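Local coordinates for protein lectin (Cicer arietinum, PDB 3S18) that agglutinates red blood cells, probably by binding complex sugars, and as a seed albumin of hemopexin fold holds calcium and sodium ions, at residues Y133-D138 with A171-A176; G113-N118 with G137-R142; G160-R165 with S202-M207; N81-I86 with D106-F111. All coordinates share one frame; numbering follows the deposited sequence.

Overall arrangement
All four contacts lie in one four-bladed propeller, and interactions 1 and 2 are the most closely knit: their centres are about 9 Å apart, they share Gly137 and Asp138, and both touch one sulfate ion, through Tyr133 and Tyr140. Interaction 3, centred about 14 Å from interaction 1, meets it where the rings of Phe135 and Phe161 pack. Interaction 4 reaches interaction 2, about 13 Å away between centres, through Phe111 against Phe116, and stays clear of interaction 3, with nearest atoms about 13 Å apart. Interaction 1 holds Asp174 of the calcium site, whereas Cys83 of interaction 4 has its side chain about 7 Å from the sodium ion.

Interaction 1 of 4, residues Y133-D138 with A171-A176; sequences YLFKGD and AGMDSA. With CA (calcium ion), chain D; SO4 (sulfate ion), chain C.
Met173 sets CG between its own backbone N and carbonyl carbon (chi1 53°) and then bends twice, which swings its sulfur over the ring of Phe135; that ring is turned to meet it by a CG lying anti to the carbonyl carbon (chi1 -59°). SD stands 4.2 Å from the centroid of the Phe135 ring and only 12° off the ring normal, so the sulfur sits over the middle of one face, a Met-aromatic contact. The nearest ring atom is Phe135 CD1, 4.1 Å from Met173 SD.

Nearer the turn, the backbones close in. Gly137 O comes within 3.1 Å of Gly172 CA, an approach made possible by a residue without a side chain. Water 1 joins the two segments: it lies 2.9 Å from Gly137 O, to which it can donate, and accepts from Met173 N, also at 2.9 Å.

Farther back along strand 131-136, Tyr133 OH donates a hydrogen bond of 2.8 Å to O2 of the sulfate, an ion probably from the crystallisation liquor. In the other segment, just ahead of strand 175-178, Asp174 O binds the calcium ion at 2.4 Å, beside waters 2 and 3 and the carbonyl oxygens of Asn7, Asp65 and Asp121. Asp174 and Ser175 form a classic beta bulge against Phe188. Backbone carbonyls of successive blades converging on one axial calcium are characteristic of the hemopexin-type four-bladed beta-propeller.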
loop_
_atom_site.group_PDB
_atom_site.type_symbol
_atom_site.label_atom_id
_atom_site.label_comp_id
_atom_site.label_asym_id
_atom_site.label_seq_id
_atom_site.Cartn_x
_atom_site.Cartn_y
_atom_site.Cartn_z
ATOM N N TYR A 133 5.669 19.095 12.883
ATOM C CA TYR A 133 6.887 18.382 13.175
ATOM C C TYR A 133 6.688 16.887 12.935
ATOM O O TYR A 133 5.686 16.309 13.355
ATOM C CB TYR A 133 7.326 18.652 14.614
ATOM C CG TYR A 133 7.582 20.117 14.895
ATOM C CD1 TYR A 133 8.799 20.696 14.574
ATOM C CD2 TYR A 133 6.601 20.920 15.480
ATOM C CE1 TYR A 133 9.047 22.037 14.830
ATOM C CE2 TYR A 133 6.836 22.256 15.741
ATOM C CZ TYR A 133 8.061 22.810 15.407
ATOM O OH TYR A 133 8.306 24.140 15.647
ATOM N N LEU A 134 7.649 16.272 12.250
ATOM C CA LEU A 134 7.603 14.846 11.932
ATOM C C LEU A 134 8.910 14.233 12.392
ATOM O O LEU A 134 9.950 14.890 12.337
ATOM C CB LEU A 134 7.389 14.600 10.425
ATOM C CG LEU A 134 6.111 15.198 9.809
ATOM C CD1 LEU A 134 6.306 16.669 9.462
ATOM C CD2 LEU A 134 5.658 14.446 8.575
ATOM N N PHE A 135 8.850 12.975 12.831
ATOM C CA PHE A 135 9.978 12.304 13.449
ATOM C C PHE A 135 10.235 10.955 12.777
ATOM O O PHE A 135 9.286 10.236 12.442
ATOM C CB PHE A 135 9.691 12.097 14.930
ATOM C CG PHE A 135 9.427 13.379 15.689
ATOM C CD1 PHE A 135 10.482 14.091 16.264
ATOM C CD2 PHE A 135 8.139 13.869 15.828
ATOM C CE1 PHE A 135 10.247 15.275 16.961
ATOM C CE2 PHE A 135 7.894 15.049 16.542
ATOM C CZ PHE A 135 8.961 15.751 17.107
ATOM N N LYS A 136 11.516 10.630 12.575
ATOM C CA LYS A 136 11.951 9.350 12.007
ATOM C C LYS A 136 13.327 9.032 12.572
ATOM O O LYS A 136 14.268 9.816 12.410
ATOM C CB LYS A 136 11.988 9.394 10.477
ATOM C CG LYS A 136 12.367 8.077 9.795
ATOM C CD LYS A 136 11.470 6.915 10.227
ATOM C CE LYS A 136 11.839 5.612 9.521
ATOM N NZ LYS A 136 11.529 5.715 8.047
ATOM N N GLY A 137 13.429 7.908 13.282
ATOM C CA GLY A 137 14.672 7.574 13.978
ATOM C C GLY A 137 15.023 8.715 14.914
ATOM O O GLY A 137 14.147 9.215 15.635
ATOM N N ASP A 138 16.285 9.146 14.880
ATOM C CA ASP A 138 16.761 10.237 15.734
ATOM C C ASP A 138 16.692 11.632 15.074
ATOM O O ASP A 138 17.339 12.573 15.548
ATOM C CB ASP A 138 18.191 9.953 16.210
ATOM C CG ASP A 138 19.163 9.774 15.062
ATOM O OD1 ASP A 138 18.739 9.797 13.879
ATOM O OD2 ASP A 138 20.356 9.594 15.338
ATOM N N ALA A 171 16.499 9.106 20.982
ATOM C CA ALA A 171 16.757 8.146 19.891
ATOM C C ALA A 171 15.536 7.870 19.008
ATOM O O ALA A 171 15.613 7.062 18.073
ATOM C CB ALA A 171 17.306 6.821 20.454
ATOM N N GLY A 172 14.417 8.528 19.304
ATOM C CA GLY A 172 13.194 8.378 18.503
ATOM C C GLY A 172 11.919 8.280 19.324
ATOM O O GLY A 172 11.967 8.059 20.550
ATOM N N MET A 173 10.774 8.454 18.667
ATOM C CA MET A 173 9.494 8.295 19.357
ATOM C C MET A 173 8.435 7.626 18.513
ATOM O O MET A 173 8.426 7.778 17.298
ATOM C CB MET A 173 8.983 9.608 19.942
ATOM C CG MET A 173 8.906 10.730 18.998
ATOM S SD MET A 173 9.573 12.184 19.823
ATOM C CE MET A 173 11.185 11.587 20.294
ATOM N N ASP A 174 7.557 6.882 19.178
ATOM C CA ASP A 174 6.617 5.987 18.510
ATOM C C ASP A 174 5.341 6.677 18.031
ATOM O O ASP A 174 4.750 6.277 17.035
ATOM C CB ASP A 174 6.272 4.789 19.414
ATOM C CG ASP A 174 7.383 3.749 19.470
ATOM O OD1 ASP A 174 8.262 3.816 18.587
ATOM O OD2 ASP A 174 7.380 2.856 20.388
ATOM N N SER A 175 4.905 7.700 18.751
ATOM C CA SER A 175 3.706 8.440 18.359
ATOM C C SER A 175 3.650 9.739 19.109
ATOM O O SER A 175 4.378 9.909 20.073
ATOM C CB SER A 175 2.453 7.647 18.642
ATOM O OG SER A 175 2.462 7.246 19.996
ATOM N N ALA A 176 2.782 10.644 18.651
ATOM C CA ALA A 176 2.628 11.973 19.243
ATOM C C ALA A 176 1.333 12.618 18.785
ATOM O O ALA A 176 0.780 12.259 17.730
ATOM C CB ALA A 176 3.816 12.882 18.858
HETATM CA CA CA D . 4.453 5.268 14.856
HETATM S S SO4 C . 12.027 23.994 16.135
HETATM O O1 SO4 C . 11.470 22.992 17.028
HETATM O O2 SO4 C . 10.982 24.895 15.724
HETATM O O3 SO4 C . 13.037 24.631 16.953
HETATM O O4 SO4 C . 12.749 23.408 15.014
HETATM O O HOH W 1 11.277 8.857 15.851
HETATM O O HOH W 2 6.290 4.076 15.309
HETATM O O HOH W 3 5.463 4.372 12.898
#

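Interaction 2 of 4, residues G113-N118 with G137-R142; sequences GTVFEN and GDKYAR. With SO4 (sulfate ion), chain C.
Lys139 is where strand 139-144 first meets the 113-118 loop: its CG lies 4.4 Å from Val115 CG1, so the aliphatic part of the lysine takes the valine methyl. Its CB bond points at the loop, but the chain then turns away, and NZ ends in a long ion pair with the neighbouring Asp138 OD1. Lys139 O is 4.1 Å from Phe116 CZ, oblique to the ring.

Tyr140 offers only its backbone to the loop, with its C atom 4.0 Å from Phe116 CZ. Its side chain leaves on the other side of the strand, CG lying between the backbone N and the carbonyl carbon (chi1 84°). There Tyr140 OH donates to sulfate O4, which lies in the ring plane at its edge; the modelled length of 2.5 Å is shorter than usual and doubtful. The ring also meets Phe161 edge-to-face. Here a connection between two blades of the hemopexin-type propeller rests on the third strand of the following blade; a type I turn from Thr114 to Glu117 presents Phe116, whose N donates a hydrogen bond of 3.2 Å to Thr114 OG1, an ST turn.

Ala141 receives the end of that aromatic ring: CB sits over one face, 4.0 Å from Phe116 CZ, while Ala141 N is 3.8 Å from the same carbon. Phe116 is also stacked on Phe111.

Arg142, extended from CG to NE, carries its guanidinium out past the sulfate, whose O2 lies over one face, 3.7 Å from Arg142 NH1; NE is salt-bridged to Glu131 and NH1 is hydrogen-bonded to Gln152.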
loop_
_atom_site.group_PDB
_atom_site.type_symbol
_atom_site.label_atom_id
_atom_site.label_comp_id
_atom_site.label_asym_id
_atom_site.label_seq_id
_atom_site.Cartn_x
_atom_site.Cartn_y
_atom_site.Cartn_z
ATOM N N GLY A 113 14.626 10.787 -1.252
ATOM C CA GLY A 113 16.034 10.554 -0.935
ATOM C C GLY A 113 16.390 10.872 0.509
ATOM O O GLY A 113 17.551 11.099 0.816
ATOM N N THR A 114 15.395 10.915 1.395
ATOM C CA THR A 114 15.644 11.147 2.815
ATOM C C THR A 114 15.197 9.915 3.582
ATOM O O THR A 114 14.609 8.994 3.004
ATOM C CB THR A 114 14.901 12.398 3.376
ATOM O OG1 THR A 114 13.495 12.125 3.476
ATOM C CG2 THR A 114 15.140 13.625 2.505
ATOM N N VAL A 115 15.460 9.920 4.886
ATOM C CA VAL A 115 15.068 8.828 5.768
ATOM C C VAL A 115 13.533 8.719 5.924
ATOM O O VAL A 115 13.013 7.655 6.289
ATOM C CB VAL A 115 15.847 8.912 7.140
ATOM C CG1 VAL A 115 15.766 10.326 7.800
ATOM C CG2 VAL A 115 15.426 7.806 8.098
ATOM N N PHE A 116 12.823 9.802 5.601
ATOM C CA PHE A 116 11.355 9.890 5.745
ATOM C C PHE A 116 10.591 9.255 4.578
ATOM O O PHE A 116 9.374 9.038 4.660
ATOM C CB PHE A 116 10.921 11.356 5.897
ATOM C CG PHE A 116 11.310 11.975 7.217
ATOM C CD1 PHE A 116 10.417 12.002 8.271
ATOM C CD2 PHE A 116 12.582 12.499 7.412
ATOM C CE1 PHE A 116 10.758 12.577 9.485
ATOM C CE2 PHE A 116 12.943 13.058 8.643
ATOM C CZ PHE A 116 12.028 13.092 9.681
ATOM N N GLU A 117 11.313 8.948 3.503
ATOM C CA GLU A 117 10.729 8.432 2.269
ATOM C C GLU A 117 9.906 7.149 2.437
ATOM O O GLU A 117 8.861 6.988 1.802
ATOM C CB GLU A 117 11.842 8.207 1.240
ATOM C CG GLU A 117 11.438 7.346 0.054
ATOM C CD GLU A 117 12.250 7.637 -1.209
ATOM O OE1 GLU A 117 11.793 7.198 -2.299
ATOM O OE2 GLU A 117 13.322 8.296 -1.112
ATOM N N ASN A 118 10.407 6.232 3.261
ATOM C CA ASN A 118 9.836 4.905 3.380
ATOM C C ASN A 118 8.957 4.768 4.612
ATOM O O ASN A 118 8.459 3.695 4.906
ATOM C CB ASN A 118 10.950 3.859 3.425
ATOM C CG ASN A 118 11.695 3.752 2.109
ATOM O OD1 ASN A 118 11.080 3.627 1.035
ATOM N ND2 ASN A 118 13.029 3.807 2.179
ATOM N N GLY A 137 13.429 7.908 13.282
ATOM C CA GLY A 137 14.672 7.574 13.978
ATOM C C GLY A 137 15.023 8.715 14.914
ATOM O O GLY A 137 14.147 9.215 15.635
ATOM N N ASP A 138 16.285 9.146 14.880
ATOM C CA ASP A 138 16.761 10.237 15.734
ATOM C C ASP A 138 16.692 11.632 15.074
ATOM O O ASP A 138 17.339 12.573 15.548
ATOM C CB ASP A 138 18.191 9.953 16.210
ATOM C CG ASP A 138 19.163 9.774 15.062
ATOM O OD1 ASP A 138 18.739 9.797 13.879
ATOM O OD2 ASP A 138 20.356 9.594 15.338
ATOM N N LYS A 139 15.896 11.753 14.008
ATOM C CA LYS A 139 15.776 12.983 13.234
ATOM C C LYS A 139 14.379 13.565 13.304
ATOM O O LYS A 139 13.380 12.857 13.568
ATOM C CB LYS A 139 16.097 12.731 11.748
ATOM C CG LYS A 139 17.460 12.111 11.456
ATOM C CD LYS A 139 18.580 13.107 11.737
ATOM C CE LYS A 139 19.937 12.435 11.660
ATOM N NZ LYS A 139 20.759 12.868 12.812
ATOM N N TYR A 140 14.303 14.864 13.044
ATOM C CA TYR A 140 13.009 15.491 12.853
ATOM C C TYR A 140 13.005 16.456 11.673
ATOM O O TYR A 140 14.017 17.063 11.339
ATOM C CB TYR A 140 12.498 16.162 14.149
ATOM C CG TYR A 140 13.008 17.566 14.399
ATOM C CD1 TYR A 140 14.337 17.801 14.770
ATOM C CD2 TYR A 140 12.155 18.665 14.287
ATOM C CE1 TYR A 140 14.797 19.102 15.007
ATOM C CE2 TYR A 140 12.608 19.958 14.529
ATOM C CZ TYR A 140 13.926 20.166 14.884
ATOM O OH TYR A 140 14.373 21.455 15.078
ATOM N N ALA A 141 11.828 16.595 11.077
ATOM C CA ALA A 141 11.581 17.590 10.058
ATOM C C ALA A 141 10.494 18.549 10.518
ATOM O O ALA A 141 9.654 18.213 11.345
ATOM C CB ALA A 141 11.183 16.925 8.754
ATOM N N ARG A 142 10.529 19.748 9.956
ATOM C CA ARG A 142 9.566 20.781 10.222
ATOM C C ARG A 142 9.080 21.232 8.850
ATOM O O ARG A 142 9.882 21.702 8.032
ATOM C CB ARG A 142 10.269 21.933 10.933
ATOM C CG ARG A 142 9.371 23.099 11.306
ATOM C CD ARG A 142 10.253 24.248 11.737
ATOM N NE ARG A 142 9.456 25.432 11.998
ATOM C CZ ARG A 142 9.954 26.614 12.355
ATOM N NH1 ARG A 142 11.266 26.781 12.504
ATOM N NH2 ARG A 142 9.130 27.623 12.570
HETATM S S SO4 C . 12.027 23.994 16.135
HETATM O O1 SO4 C . 11.470 22.992 17.028
HETATM O O2 SO4 C . 10.982 24.895 15.724
HETATM O O3 SO4 C . 13.037 24.631 16.953
HETATM O O4 SO4 C . 12.749 23.408 15.014
#

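Interaction 3 of 4, residues G160-R165 with S202-M207; sequences GFPCLR and STNDIM
Asn204 reaches from just before strand 205-212 into the turn made by Phe161, Pro162 and Cys163. In the hemopexin-type propeller this places the connection after helix 157-160 against the outermost strand of the next blade. Asn204 CB still stands back, 4.6 Å from Cys163 SG. From there CG takes the position between backbone N and carbonyl carbon (chi1 69°), and this turns the amide toward the cysteine, with Asn204 CG 3.4 Å from Cys163 SG.

Both tip atoms border the sulfur. Asn204 OD1 is 3.4 Å from Cys163 SG and also runs near the methylene carbons Cys163 CB and Pro162 CD. ND2 comes closer still: Asn204 ND2 is modelled 3.0 Å from Cys163 SG, tighter than ordinary contact, so the exact value is doubtful. The same ND2 lies near the plane of the Phe161 ring, at its edge, 3.8 Å from CD1; ring and amide planes stand 55° apart. The Phe161 ring also touches Ile196 of strand 192-197.

Further along the strand the contact becomes apolar. Ile206 points its CB bond at the 3-10 segment 162-164, and its CG1 branch passes Cys163 SG. At the end of that branch the Ile206 and Leu164 side chains cross at about a right angle, Ile206 CD1 lying 4.1 Å from Leu164 CD2 and 3.4 Å from the carbonyl oxygen Cys163 O.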
loop_
_atom_site.group_PDB
_atom_site.type_symbol
_atom_site.label_atom_id
_atom_site.label_comp_id
_atom_site.label_asym_id
_atom_site.label_seq_id
_atom_site.Cartn_x
_atom_site.Cartn_y
_atom_site.Cartn_z
ATOM N N GLY A 160 16.670 20.378 18.034
ATOM C CA GLY A 160 15.457 21.200 18.079
ATOM C C GLY A 160 14.663 21.086 19.370
ATOM O O GLY A 160 13.868 21.974 19.709
ATOM N N PHE A 161 14.880 19.986 20.092
ATOM C CA PHE A 161 14.205 19.746 21.357
ATOM C C PHE A 161 15.230 19.437 22.468
ATOM O O PHE A 161 15.357 18.282 22.893
ATOM C CB PHE A 161 13.179 18.616 21.201
ATOM C CG PHE A 161 12.067 18.934 20.234
ATOM C CD1 PHE A 161 10.904 19.551 20.674
ATOM C CD2 PHE A 161 12.184 18.605 18.881
ATOM C CE1 PHE A 161 9.867 19.852 19.776
ATOM C CE2 PHE A 161 11.165 18.899 17.975
ATOM C CZ PHE A 161 10.002 19.522 18.416
ATOM N N PRO A 162 15.986 20.465 22.917
ATOM C CA PRO A 162 17.031 20.219 23.925
ATOM C C PRO A 162 16.555 19.503 25.201
ATOM O O PRO A 162 17.357 18.809 25.821
ATOM C CB PRO A 162 17.585 21.619 24.246
ATOM C CG PRO A 162 16.812 22.604 23.397
ATOM C CD PRO A 162 16.066 21.828 22.356
ATOM N N CYS A 163 15.271 19.639 25.555
ATOM C CA CYS A 163 14.704 19.038 26.787
ATOM C C CYS A 163 14.653 17.505 26.788
ATOM O O CYS A 163 14.490 16.891 27.841
ATOM C CB CYS A 163 13.309 19.612 27.111
ATOM S SG CYS A 163 11.991 19.223 25.897
ATOM N N LEU A 164 14.798 16.897 25.612
ATOM C CA LEU A 164 14.786 15.442 25.497
ATOM C C LEU A 164 16.178 14.807 25.570
ATOM O O LEU A 164 16.293 13.586 25.528
ATOM C CB LEU A 164 14.061 14.991 24.214
ATOM C CG LEU A 164 12.626 15.461 23.936
ATOM C CD1 LEU A 164 12.166 14.978 22.578
ATOM C CD2 LEU A 164 11.659 15.024 25.014
ATOM N N ARG A 165 17.223 15.630 25.665
ATOM C CA ARG A 165 18.593 15.146 25.868
ATOM C C ARG A 165 18.689 14.324 27.154
ATOM O O ARG A 165 18.300 14.784 28.234
ATOM C CB ARG A 165 19.593 16.310 25.930
ATOM C CG ARG A 165 19.800 17.046 24.607
ATOM C CD ARG A 165 20.834 18.193 24.698
ATOM N NE ARG A 165 20.425 19.238 25.644
ATOM C CZ ARG A 165 20.957 20.459 25.717
ATOM N NH1 ARG A 165 21.935 20.827 24.892
ATOM N NH2 ARG A 165 20.500 21.318 26.624
ATOM N N SER A 202 13.396 28.058 19.650
ATOM C CA SER A 202 14.099 27.103 20.556
ATOM C C SER A 202 14.031 27.444 22.064
ATOM O O SER A 202 13.541 28.511 22.450
ATOM C CB SER A 202 15.562 26.880 20.131
ATOM O OG SER A 202 16.121 25.754 20.797
ATOM N N THR A 203 14.552 26.526 22.890
ATOM C CA THR A 203 14.488 26.560 24.378
ATOM C C THR A 203 13.086 26.244 24.957
ATOM O O THR A 203 12.176 27.083 24.919
ATOM C CB THR A 203 15.105 27.858 25.043
ATOM O OG1 THR A 203 14.158 28.937 25.010
ATOM C CG2 THR A 203 16.424 28.281 24.371
ATOM N N ASN A 204 12.951 25.031 25.509
ATOM C CA ASN A 204 11.674 24.480 25.991
ATOM C C ASN A 204 11.817 23.644 27.285
ATOM O O ASN A 204 12.837 23.757 27.976
ATOM C CB ASN A 204 11.032 23.652 24.872
ATOM C CG ASN A 204 11.801 22.361 24.560
ATOM O OD1 ASN A 204 13.007 22.243 24.815
ATOM N ND2 ASN A 204 11.094 21.386 24.001
ATOM N N ASP A 205 10.807 22.821 27.612
ATOM C CA ASP A 205 10.839 21.947 28.818
ATOM C C ASP A 205 9.804 20.802 28.873
ATOM O O ASP A 205 8.730 20.890 28.274
ATOM C CB ASP A 205 10.747 22.780 30.110
ATOM C CG ASP A 205 9.361 23.371 30.339
ATOM O OD1 ASP A 205 9.194 24.594 30.126
ATOM O OD2 ASP A 205 8.442 22.620 30.739
ATOM N N ILE A 206 10.141 19.742 29.615
ATOM C CA ILE A 206 9.212 18.640 29.908
ATOM C C ILE A 206 8.475 18.937 31.214
ATOM O O ILE A 206 9.104 19.087 32.269
ATOM C CB ILE A 206 9.927 17.257 30.065
ATOM C CG1 ILE A 206 10.780 16.902 28.846
ATOM C CG2 ILE A 206 8.904 16.147 30.311
ATOM C CD1 ILE A 206 11.596 15.626 29.029
ATOM N N MET A 207 7.146 19.015 31.146
ATOM C CA MET A 207 6.339 19.200 32.352
ATOM C C MET A 207 6.088 17.873 33.092
ATOM O O MET A 207 5.147 17.128 32.779
ATOM C CB MET A 207 5.029 19.962 32.065
ATOM C CG MET A 207 4.252 20.376 33.341
ATOM S SD MET A 207 5.255 21.201 34.618
ATOM C CE MET A 207 4.333 20.828 36.119
#

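Interaction 4 of 4, residues N81-I86 with D106-F111; sequences NFCARI and DMFPFF
A buried apolar contact of Cys83 with Met107 and Phe108, inside the hemopexin-type propeller, joins the third strand of one blade, 82-87, to the end of helix 104-107, which follows the blade's outermost strand, 96-103. Cys83 points its CB bond at the helix, and SG touches Met107 at CB (3.6 Å), CG (3.8 Å) and the methyl CE (4.0 Å). Three contacts to one sulfur follow from the shape of the methionine. CG leaves anti to the backbone N (chi1 -170°), after which the chain bends at chi2 and chi3 and curls its methyl back to the strand. There Met107 CE lies 4.2 Å from Ala84 CA.

Phe108, the first residue to leave the helix, brings its ring to the same thiol from another direction. Phe108 CE2 is 4.2 Å from Cys83 SG, and the sulfur stands 5.3 Å from the ring centroid, 62° off the normal, so this Cys sulfur-aromatic contact is oblique. One face of that ring is overlain by Met107 CG, 3.6 Å above the plane toward the rim. Phe76 and Phe78 of strand 74-79 add further aromatic surface, and Asp106 is hydrogen-bonded to Tyr62 of the second subunit.

The partners of the thiol in these two segments are all carbon, consistent with its acting as an apolar group here, and the adhesion probably rests on dispersion between polarisable sulfur, methylene and aromatic carbon.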
loop_
_atom_site.group_PDB
_atom_site.type_symbol
_atom_site.label_atom_id
_atom_site.label_comp_id
_atom_site.label_asym_id
_atom_site.label_seq_id
_atom_site.Cartn_x
_atom_site.Cartn_y
_atom_site.Cartn_z
ATOM N N ASN A 81 5.345 3.367 3.552
ATOM C CA ASN A 81 5.611 4.457 2.615
ATOM C C ASN A 81 4.376 5.147 2.009
ATOM O O ASN A 81 4.524 5.950 1.107
ATOM C CB ASN A 81 6.646 4.048 1.524
ATOM C CG ASN A 81 6.126 2.999 0.573
ATOM O OD1 ASN A 81 5.017 2.521 0.744
ATOM N ND2 ASN A 81 6.931 2.621 -0.442
ATOM N N PHE A 82 3.178 4.836 2.505
ATOM C CA PHE A 82 1.929 5.362 1.928
ATOM C C PHE A 82 1.218 6.302 2.873
ATOM O O PHE A 82 1.367 6.183 4.096
ATOM C CB PHE A 82 0.964 4.242 1.533
ATOM C CG PHE A 82 1.481 3.363 0.442
ATOM C CD1 PHE A 82 1.385 3.753 -0.891
ATOM C CD2 PHE A 82 2.073 2.141 0.740
ATOM C CE1 PHE A 82 1.878 2.937 -1.908
ATOM C CE2 PHE A 82 2.573 1.314 -0.275
ATOM C CZ PHE A 82 2.475 1.715 -1.594
ATOM N N CYS A 83 0.452 7.244 2.310
ATOM C CA CYS A 83 -0.346 8.152 3.152
ATOM C C CYS A 83 -1.597 8.616 2.447
ATOM O O CYS A 83 -1.752 8.416 1.242
ATOM C CB CYS A 83 0.474 9.367 3.604
ATOM S SG CYS A 83 1.079 10.349 2.238
ATOM N N ALA A 84 -2.494 9.234 3.203
ATOM C CA ALA A 84 -3.701 9.799 2.617
ATOM C C ALA A 84 -4.130 10.964 3.472
ATOM O O ALA A 84 -3.793 11.017 4.639
ATOM C CB ALA A 84 -4.829 8.738 2.543
ATOM N N ARG A 85 -4.859 11.910 2.903
ATOM C CA ARG A 85 -5.469 12.900 3.758
ATOM C C ARG A 85 -6.930 12.592 3.813
ATOM O O ARG A 85 -7.545 12.334 2.777
ATOM C CB ARG A 85 -5.173 14.338 3.325
ATOM C CG ARG A 85 -5.833 14.874 2.077
ATOM C CD ARG A 85 -6.136 16.378 2.263
ATOM N NE ARG A 85 -5.568 16.767 3.545
ATOM C CZ ARG A 85 -6.035 16.337 4.710
ATOM N NH1 ARG A 85 -7.107 15.561 4.734
ATOM N NH2 ARG A 85 -5.456 16.701 5.843
ATOM N N ILE A 86 -7.461 12.539 5.022
ATOM C CA ILE A 86 -8.855 12.129 5.228
ATOM C C ILE A 86 -9.639 13.194 5.972
ATOM O O ILE A 86 -9.071 14.079 6.601
ATOM C CB ILE A 86 -8.970 10.784 6.007
ATOM C CG1 ILE A 86 -8.505 10.961 7.463
ATOM C CG2 ILE A 86 -8.183 9.686 5.282
ATOM C CD1 ILE A 86 -8.635 9.718 8.341
ATOM N N ASP A 106 5.334 11.090 -3.268
ATOM C CA ASP A 106 4.435 11.793 -4.184
ATOM C C ASP A 106 3.554 12.832 -3.480
ATOM O O ASP A 106 3.106 13.780 -4.113
ATOM C CB ASP A 106 3.558 10.825 -4.994
ATOM C CG ASP A 106 4.368 9.940 -5.956
ATOM O OD1 ASP A 106 5.462 10.338 -6.396
ATOM O OD2 ASP A 106 3.898 8.824 -6.270
ATOM N N MET A 107 3.274 12.634 -2.197
ATOM C CA MET A 107 2.507 13.594 -1.432
ATOM C C MET A 107 3.418 14.741 -0.971
ATOM O O MET A 107 3.007 15.908 -0.967
ATOM C CB MET A 107 1.896 12.921 -0.215
ATOM C CG MET A 107 0.879 13.782 0.523
ATOM S SD MET A 107 -0.687 13.933 -0.366
ATOM C CE MET A 107 -1.567 12.445 0.120
ATOM N N PHE A 108 4.641 14.371 -0.570
ATOM C CA PHE A 108 5.609 15.296 -0.012
ATOM C C PHE A 108 6.937 15.132 -0.755
ATOM O O PHE A 108 7.840 14.440 -0.256
ATOM C CB PHE A 108 5.801 15.031 1.495
ATOM C CG PHE A 108 4.532 15.059 2.295
ATOM C CD1 PHE A 108 3.875 16.261 2.542
ATOM C CD2 PHE A 108 3.998 13.883 2.823
ATOM C CE1 PHE A 108 2.699 16.296 3.299
ATOM C CE2 PHE A 108 2.823 13.897 3.571
ATOM C CZ PHE A 108 2.168 15.118 3.821
ATOM N N PRO A 109 7.061 15.764 -1.947
ATOM C CA PRO A 109 8.230 15.562 -2.841
ATOM C C PRO A 109 9.577 15.818 -2.181
ATOM O O PRO A 109 10.557 15.123 -2.484
ATOM C CB PRO A 109 7.980 16.555 -3.998
ATOM C CG PRO A 109 6.467 16.767 -3.986
ATOM C CD PRO A 109 6.050 16.665 -2.549
ATOM N N PHE A 110 9.612 16.780 -1.254
ATOM C CA PHE A 110 10.842 17.123 -0.541
ATOM C C PHE A 110 11.419 15.988 0.342
ATOM O O PHE A 110 12.588 16.034 0.697
ATOM C CB PHE A 110 10.663 18.431 0.253
ATOM C CG PHE A 110 9.491 18.399 1.187
ATOM C CD1 PHE A 110 8.271 18.952 0.813
ATOM C CD2 PHE A 110 9.590 17.766 2.422
ATOM C CE1 PHE A 110 7.178 18.899 1.682
ATOM C CE2 PHE A 110 8.490 17.704 3.293
ATOM C CZ PHE A 110 7.298 18.268 2.923
ATOM N N PHE A 111 10.631 14.966 0.685
ATOM C CA PHE A 111 11.172 13.834 1.452
ATOM C C PHE A 111 11.928 12.819 0.592
ATOM O O PHE A 111 12.517 11.864 1.114
ATOM C CB PHE A 111 10.066 13.108 2.237
ATOM C CG PHE A 111 9.655 13.791 3.517
ATOM C CD1 PHE A 111 10.589 14.424 4.326
ATOM C CD2 PHE A 111 8.317 13.769 3.928
ATOM C CE1 PHE A 111 10.203 15.040 5.533
ATOM C CE2 PHE A 111 7.922 14.379 5.127
ATOM C CZ PHE A 111 8.871 15.016 5.932
#